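MPT synthase subunit 2 (PDB 7L32) probably catalyses, as the large subunit of molybdopterin synthase, the sulfur transfer that turns precursor Z into molybdopterin during molybdenum cofactor biosynthesis. Local coordinates at residues 59-64 with 90-95; 17-22 with 98-103. One frame throughout, in Å; residues are numbered along the deposited sequence.

Contacts 1 and 2 lie about 13 Å apart, centre to centre, and meet where the two sheets of the MoaE fold come together. Contact 1 (59-64 with 90-95) pairs two strands of the antiparallel sheet just after the chain leaves strand 85-91 of the mixed sheet; contact 2 (17-22 with 98-103) lays the lead-in to helix 21-30 over the next strand of that mixed sheet, 100-108. Arg91 joins them: its backbone N lies 2.8 Å from Ile101 O and its NH1 3.1 Å from Gln100 O, both probable hydrogen bonds. His90 CD2 also packs against Val102 CG2 at 3.5 Å. Contact 2 alone reaches the second subunit, through Asp20, Leu21, Asn22 and Leu98.

Contact 1 (59-64 with 90-95); sequences LEHYPG and HRVGRL
His90 offers the edge of its imidazole to Leu59, whose CD1 lies nearly in the ring plane, 3.7 Å from CE1, the two side chains crossing at about a right angle. The ring's orientation is fixed locally: ND1 donates to Arg91 O at 2.9 Å, with that oxygen in the imidazole plane, while Phe131 stacks on the ring. The Arg91 guanidinium hydrogen-bonds to the backbone O atoms of Thr16 and Gln100, and the carbonyl O of Arg91 also touches Leu59 CD1. At Val92 the chain passes from strand 85-91 of the mixed sheet to strand 93-95, an outermost strand of the antiparallel sheet. Val92 CG1, anti to its own carbonyl carbon (chi1 -69°), lies 3.8 Å from His61 ND1, a nitrogen buried here without a polar partner. Gly93 then makes the antiparallel hydrogen-bonded pair with Leu59: Gly93 N gives a nearly straight bond to Leu59 O at 2.8 Å, and Leu59 N returns one to Gly93 O at 3.0 Å. Gly93 has a positive phi, 102°, and its backbone angles are ones that suit glycine. Leu95, farther along the same strand, brings CD1 to 4.2 Å from Leu59 CD1.

Contact 2 (17-22 with 98-103); sequences DDFDLN and LDQIVM
In the MoaE fold, the loop leading to helix 21-30 lays Phe19 on strand 100-108 of the mixed sheet, its ring between Gln100 and Met103. That strand carries a classic beta bulge, Ile101 and Val102 both facing Gly43 of strand 37-44, and the residues flanking the bulge meet the two faces of the ring. On one face the Gln100 amide lies at 26° to the ring plane, with NE2 3.5 Å from Phe19 CE1. On the opposite face Met103 makes a CH-pi contact, its CG 3.7 Å from the ring centroid, and its SD stands obliquely off the ring in a Met-aromatic contact. The far end of the ring reaches the strand backbone, CZ being 3.6 Å from Val102 C.

Extended beyond CG, the Gln100 side chain brings its amide to the loop. NE2 donates to Phe19 O at 3.0 Å and to Asp18 OD1 at 2.8 Å, both acceptors close to the amide plane, so the pair fixes the amide's rotation. NE2 meets Asp18 OD1 on its syn side, 33° out of the carboxylate plane; Phe19 N also bonds to this oxygen, from the same face, and the carboxylate stands nearly perpendicular to the amide. Water 1 bridges Asp18 OD2 and Gln100 N. Around the start of the helix, Asp20 and Asn22 hydrogen-bond to Asn22 and Asp20 of the second subunit, placing this end of the contact at the interface with the second subunit. Leu21 CD1 rests 3.8 Å from Met103 SD, and water 2 accepts from Leu21 N while donating to Gln100 OE1 at 2.7 Å.

Contact 1 (59-64 with 90-95)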
loop_
_atom_site.group_PDB
_atom_site.type_symbol
_atom_site.label_atom_id
_atom_site.label_comp_id
_atom_site.label_asym_id
_atom_site.label_seq_id
_atom_site.Cartn_x
_atom_site.Cartn_y
_atom_site.Cartn_z
ATOM N N LEU A 59 -1.917 6.814 -23.145
ATOM C CA LEU A 59 -2.749 7.543 -22.194
ATOM C C LEU A 59 -2.508 9.038 -22.337
ATOM O O LEU A 59 -1.359 9.476 -22.442
ATOM C CB LEU A 59 -2.432 7.170 -20.734
ATOM C CG LEU A 59 -3.291 6.168 -19.983
ATOM C CD1 LEU A 59 -2.877 6.145 -18.494
ATOM C CD2 LEU A 59 -4.760 6.515 -20.160
ATOM N N GLU A 60 -3.586 9.819 -22.279
ATOM C CA GLU A 60 -3.492 11.271 -22.277
ATOM C C GLU A 60 -4.430 11.837 -21.225
ATOM O O GLU A 60 -5.496 11.278 -20.956
ATOM C CB GLU A 60 -3.823 11.870 -23.662
ATOM C CG GLU A 60 -2.730 11.697 -24.722
ATOM C CD GLU A 60 -1.310 11.885 -24.183
ATOM O OE1 GLU A 60 -1.077 12.822 -23.376
ATOM O OE2 GLU A 60 -0.420 11.087 -24.561
ATOM N N HIS A 61 -4.016 12.947 -20.632
ATOM C CA HIS A 61 -4.806 13.666 -19.645
ATOM C C HIS A 61 -5.299 14.966 -20.273
ATOM O O HIS A 61 -4.987 15.275 -21.426
ATOM C CB HIS A 61 -3.981 13.944 -18.382
ATOM C CG HIS A 61 -2.876 14.937 -18.595
ATOM N ND1 HIS A 61 -1.909 14.775 -19.563
ATOM C CD2 HIS A 61 -2.599 16.112 -17.980
ATOM C CE1 HIS A 61 -1.075 15.800 -19.530
ATOM N NE2 HIS A 61 -1.473 16.627 -18.578
ATOM N N TYR A 62 -6.102 15.719 -19.507
ATOM C CA TYR A 62 -6.547 17.059 -19.890
ATOM C C TYR A 62 -5.715 18.053 -19.080
ATOM O O TYR A 62 -5.960 18.218 -17.875
ATOM C CB TYR A 62 -8.045 17.222 -19.599
ATOM C CG TYR A 62 -8.748 18.469 -20.171
ATOM C CD1 TYR A 62 -8.069 19.666 -20.365
ATOM C CD2 TYR A 62 -10.103 18.432 -20.485
ATOM C CE1 TYR A 62 -8.723 20.799 -20.871
ATOM C CE2 TYR A 62 -10.763 19.551 -20.993
ATOM C CZ TYR A 62 -10.069 20.734 -21.179
ATOM O OH TYR A 62 -10.721 21.849 -21.679
ATOM N N PRO A 63 -4.704 18.694 -19.667
ATOM C CA PRO A 63 -3.783 19.523 -18.871
ATOM C C PRO A 63 -4.508 20.550 -18.011
ATOM O O PRO A 63 -5.399 21.261 -18.474
ATOM C CB PRO A 63 -2.907 20.190 -19.939
ATOM C CG PRO A 63 -2.912 19.209 -21.053
ATOM C CD PRO A 63 -4.291 18.621 -21.081
ATOM N N GLY A 64 -4.138 20.590 -16.728
ATOM C CA GLY A 64 -4.801 21.459 -15.775
ATOM C C GLY A 64 -6.048 20.825 -15.192
ATOM O O GLY A 64 -6.173 20.705 -13.974
ATOM N N HIS A 90 0.842 10.224 -11.535
ATOM C CA HIS A 90 0.236 9.450 -12.607
ATOM C C HIS A 90 1.006 9.712 -13.897
ATOM O O HIS A 90 1.378 10.854 -14.180
ATOM C CB HIS A 90 -1.252 9.810 -12.777
ATOM C CG HIS A 90 -2.070 8.725 -13.412
ATOM N ND1 HIS A 90 -1.818 8.242 -14.678
ATOM C CD2 HIS A 90 -3.172 8.067 -12.972
ATOM C CE1 HIS A 90 -2.713 7.316 -14.984
ATOM N NE2 HIS A 90 -3.548 7.192 -13.968
ATOM N N ARG A 91 1.277 8.655 -14.658
ATOM C CA ARG A 91 2.001 8.830 -15.908
ATOM C C ARG A 91 1.030 8.951 -17.073
ATOM O O ARG A 91 -0.127 8.526 -16.997
ATOM C CB ARG A 91 2.961 7.675 -16.158
ATOM C CG ARG A 91 4.062 7.582 -15.104
ATOM C CD ARG A 91 4.992 6.430 -15.398
ATOM N NE ARG A 91 5.815 6.683 -16.571
ATOM C CZ ARG A 91 6.426 5.738 -17.271
ATOM N NH1 ARG A 91 6.288 4.457 -16.967
ATOM N NH2 ARG A 91 7.190 6.085 -18.307
ATOM N N VAL A 92 1.522 9.558 -18.157
ATOM C CA VAL A 92 0.824 9.633 -19.438
ATOM C C VAL A 92 1.833 9.317 -20.539
ATOM O O VAL A 92 3.034 9.180 -20.292
ATOM C CB VAL A 92 0.161 11.008 -19.672
ATOM C CG1 VAL A 92 -1.009 11.201 -18.712
ATOM C CG2 VAL A 92 1.173 12.134 -19.516
ATOM N N GLY A 93 1.332 9.197 -21.764
ATOM C CA GLY A 93 2.166 8.843 -22.893
ATOM C C GLY A 93 2.018 7.390 -23.303
ATOM O O GLY A 93 1.034 6.716 -23.000
ATOM N N ARG A 94 3.029 6.907 -24.017
ATOM C CA ARG A 94 3.031 5.546 -24.544
ATOM C C ARG A 94 3.637 4.624 -23.490
ATOM O O ARG A 94 4.837 4.695 -23.207
ATOM C CB ARG A 94 3.806 5.499 -25.858
ATOM C CG ARG A 94 3.640 4.226 -26.665
ATOM C CD ARG A 94 4.368 4.360 -28.000
ATOM N NE ARG A 94 4.562 3.073 -28.654
ATOM C CZ ARG A 94 5.595 2.272 -28.418
ATOM N NH1 ARG A 94 6.522 2.584 -27.528
ATOM N NH2 ARG A 94 5.698 1.130 -29.091
ATOM N N LEU A 95 2.809 3.755 -22.917
ATOM C CA LEU A 95 3.208 2.891 -21.809
ATOM C C LEU A 95 3.155 1.440 -22.264
ATOM O O LEU A 95 2.154 1.004 -22.844
ATOM C CB LEU A 95 2.302 3.103 -20.600
ATOM C CG LEU A 95 2.223 4.544 -20.079
ATOM C CD1 LEU A 95 1.027 4.705 -19.145
ATOM C CD2 LEU A 95 3.517 4.956 -19.371
#

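Contact 2 (17-22 with 98-103)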
loop_
_atom_site.group_PDB
_atom_site.type_symbol
_atom_site.label_atom_id
_atom_site.label_comp_id
_atom_site.label_asym_id
_atom_site.label_seq_id
_atom_site.Cartn_x
_atom_site.Cartn_y
_atom_site.Cartn_z
ATOM N N ASP A 17 7.751 10.892 -17.528
ATOM C CA ASP A 17 8.858 10.133 -16.970
ATOM C C ASP A 17 8.346 9.089 -15.983
ATOM O O ASP A 17 7.288 9.239 -15.366
ATOM C CB ASP A 17 9.850 11.052 -16.253
ATOM C CG ASP A 17 10.715 11.850 -17.195
ATOM O OD1 ASP A 17 10.893 11.447 -18.372
ATOM O OD2 ASP A 17 11.248 12.884 -16.732
ATOM N N ASP A 18 9.119 8.023 -15.824
ATOM C CA ASP A 18 8.789 7.051 -14.795
ATOM C C ASP A 18 9.079 7.637 -13.411
ATOM O O ASP A 18 9.808 8.622 -13.271
ATOM C CB ASP A 18 9.578 5.762 -15.014
ATOM C CG ASP A 18 8.926 4.563 -14.350
ATOM O OD1 ASP A 18 7.824 4.717 -13.765
ATOM O OD2 ASP A 18 9.523 3.468 -14.416
ATOM N N PHE A 19 8.477 7.042 -12.382
ATOM C CA PHE A 19 8.662 7.511 -11.016
ATOM C C PHE A 19 9.402 6.459 -10.191
ATOM O O PHE A 19 9.490 5.287 -10.567
ATOM C CB PHE A 19 7.320 7.881 -10.348
ATOM C CG PHE A 19 6.259 6.793 -10.400
ATOM C CD1 PHE A 19 6.275 5.734 -9.487
ATOM C CD2 PHE A 19 5.229 6.852 -11.328
ATOM C CE1 PHE A 19 5.305 4.738 -9.534
ATOM C CE2 PHE A 19 4.243 5.867 -11.374
ATOM C CZ PHE A 19 4.284 4.800 -10.473
ATOM N N ASP A 20 9.960 6.907 -9.066
ATOM C CA ASP A 20 10.707 6.069 -8.128
ATOM C C ASP A 20 9.893 5.992 -6.838
ATOM O O ASP A 20 9.853 6.956 -6.069
ATOM C CB ASP A 20 12.089 6.682 -7.893
ATOM C CG ASP A 20 12.978 5.869 -6.935
ATOM O OD1 ASP A 20 12.482 5.097 -6.084
ATOM O OD2 ASP A 20 14.203 6.048 -7.034
ATOM N N LEU A 21 9.276 4.832 -6.585
ATOM C CA LEU A 21 8.427 4.669 -5.406
ATOM C C LEU A 21 9.168 5.041 -4.120
ATOM O O LEU A 21 8.630 5.772 -3.281
ATOM C CB LEU A 21 7.911 3.228 -5.325
ATOM C CG LEU A 21 6.988 2.889 -4.146
ATOM C CD1 LEU A 21 5.693 3.714 -4.168
ATOM C CD2 LEU A 21 6.663 1.409 -4.153
ATOM N N ASN A 22 10.417 4.567 -3.970
ATOM C CA ASN A 22 11.227 4.870 -2.783
ATOM C C ASN A 22 11.363 6.369 -2.574
ATOM O O ASN A 22 11.136 6.884 -1.474
ATOM C CB ASN A 22 12.638 4.277 -2.915
ATOM C CG ASN A 22 12.735 2.864 -2.428
ATOM O OD1 ASN A 22 11.746 2.285 -1.995
ATOM N ND2 ASN A 22 13.942 2.278 -2.514
ATOM N N LEU A 98 4.137 -3.999 -18.333
ATOM C CA LEU A 98 4.961 -4.022 -17.131
ATOM C C LEU A 98 5.358 -2.615 -16.679
ATOM O O LEU A 98 5.870 -2.470 -15.568
ATOM C CB LEU A 98 6.226 -4.896 -17.268
ATOM C CG LEU A 98 5.978 -6.342 -17.702
ATOM C CD1 LEU A 98 7.291 -7.118 -17.837
ATOM C CD2 LEU A 98 5.012 -7.041 -16.763
ATOM N N ASP A 99 5.121 -1.572 -17.482
ATOM C CA ASP A 99 5.429 -0.213 -17.054
ATOM C C ASP A 99 4.547 0.196 -15.881
ATOM O O ASP A 99 3.355 -0.119 -15.844
ATOM C CB ASP A 99 5.186 0.786 -18.189
ATOM C CG ASP A 99 6.285 0.787 -19.235
ATOM O OD1 ASP A 99 7.336 0.136 -19.052
ATOM O OD2 ASP A 99 6.062 1.435 -20.269
ATOM N N GLN A 100 5.122 0.959 -14.957
ATOM C CA GLN A 100 4.324 1.616 -13.927
ATOM C C GLN A 100 3.409 2.660 -14.552
ATOM O O GLN A 100 3.828 3.422 -15.432
ATOM C CB GLN A 100 5.231 2.288 -12.899
ATOM C CG GLN A 100 6.086 1.315 -12.096
ATOM C CD GLN A 100 6.967 2.003 -11.060
ATOM O OE1 GLN A 100 7.024 1.576 -9.908
ATOM N NE2 GLN A 100 7.683 3.051 -11.476
ATOM N N ILE A 101 2.164 2.705 -14.081
ATOM C CA ILE A 101 1.174 3.702 -14.526
ATOM C C ILE A 101 0.958 4.776 -13.471
ATOM O O ILE A 101 0.958 5.969 -13.765
ATOM C CB ILE A 101 -0.175 3.020 -14.857
ATOM C CG1 ILE A 101 -0.026 1.974 -15.950
ATOM C CG2 ILE A 101 -1.227 4.053 -15.267
ATOM C CD1 ILE A 101 -1.252 1.078 -16.041
ATOM N N VAL A 102 0.715 4.363 -12.234
ATOM C CA VAL A 102 0.203 5.289 -11.233
ATOM C C VAL A 102 0.693 4.808 -9.881
ATOM O O VAL A 102 0.816 3.605 -9.652
ATOM C CB VAL A 102 -1.339 5.361 -11.295
ATOM C CG1 VAL A 102 -1.961 3.977 -11.159
ATOM C CG2 VAL A 102 -1.911 6.321 -10.256
ATOM N N MET A 103 1.012 5.752 -9.006
ATOM C CA MET A 103 1.237 5.424 -7.606
ATOM C C MET A 103 0.430 6.373 -6.738
ATOM O O MET A 103 0.302 7.566 -7.045
ATOM C CB MET A 103 2.730 5.491 -7.226
ATOM C CG MET A 103 3.417 6.844 -7.367
ATOM S SD MET A 103 4.773 6.882 -6.144
ATOM C CE MET A 103 3.814 7.157 -4.680
HETATM O O HOH W 1 7.898 1.335 -15.044
HETATM O O HOH W 2 9.178 2.377 -8.497
#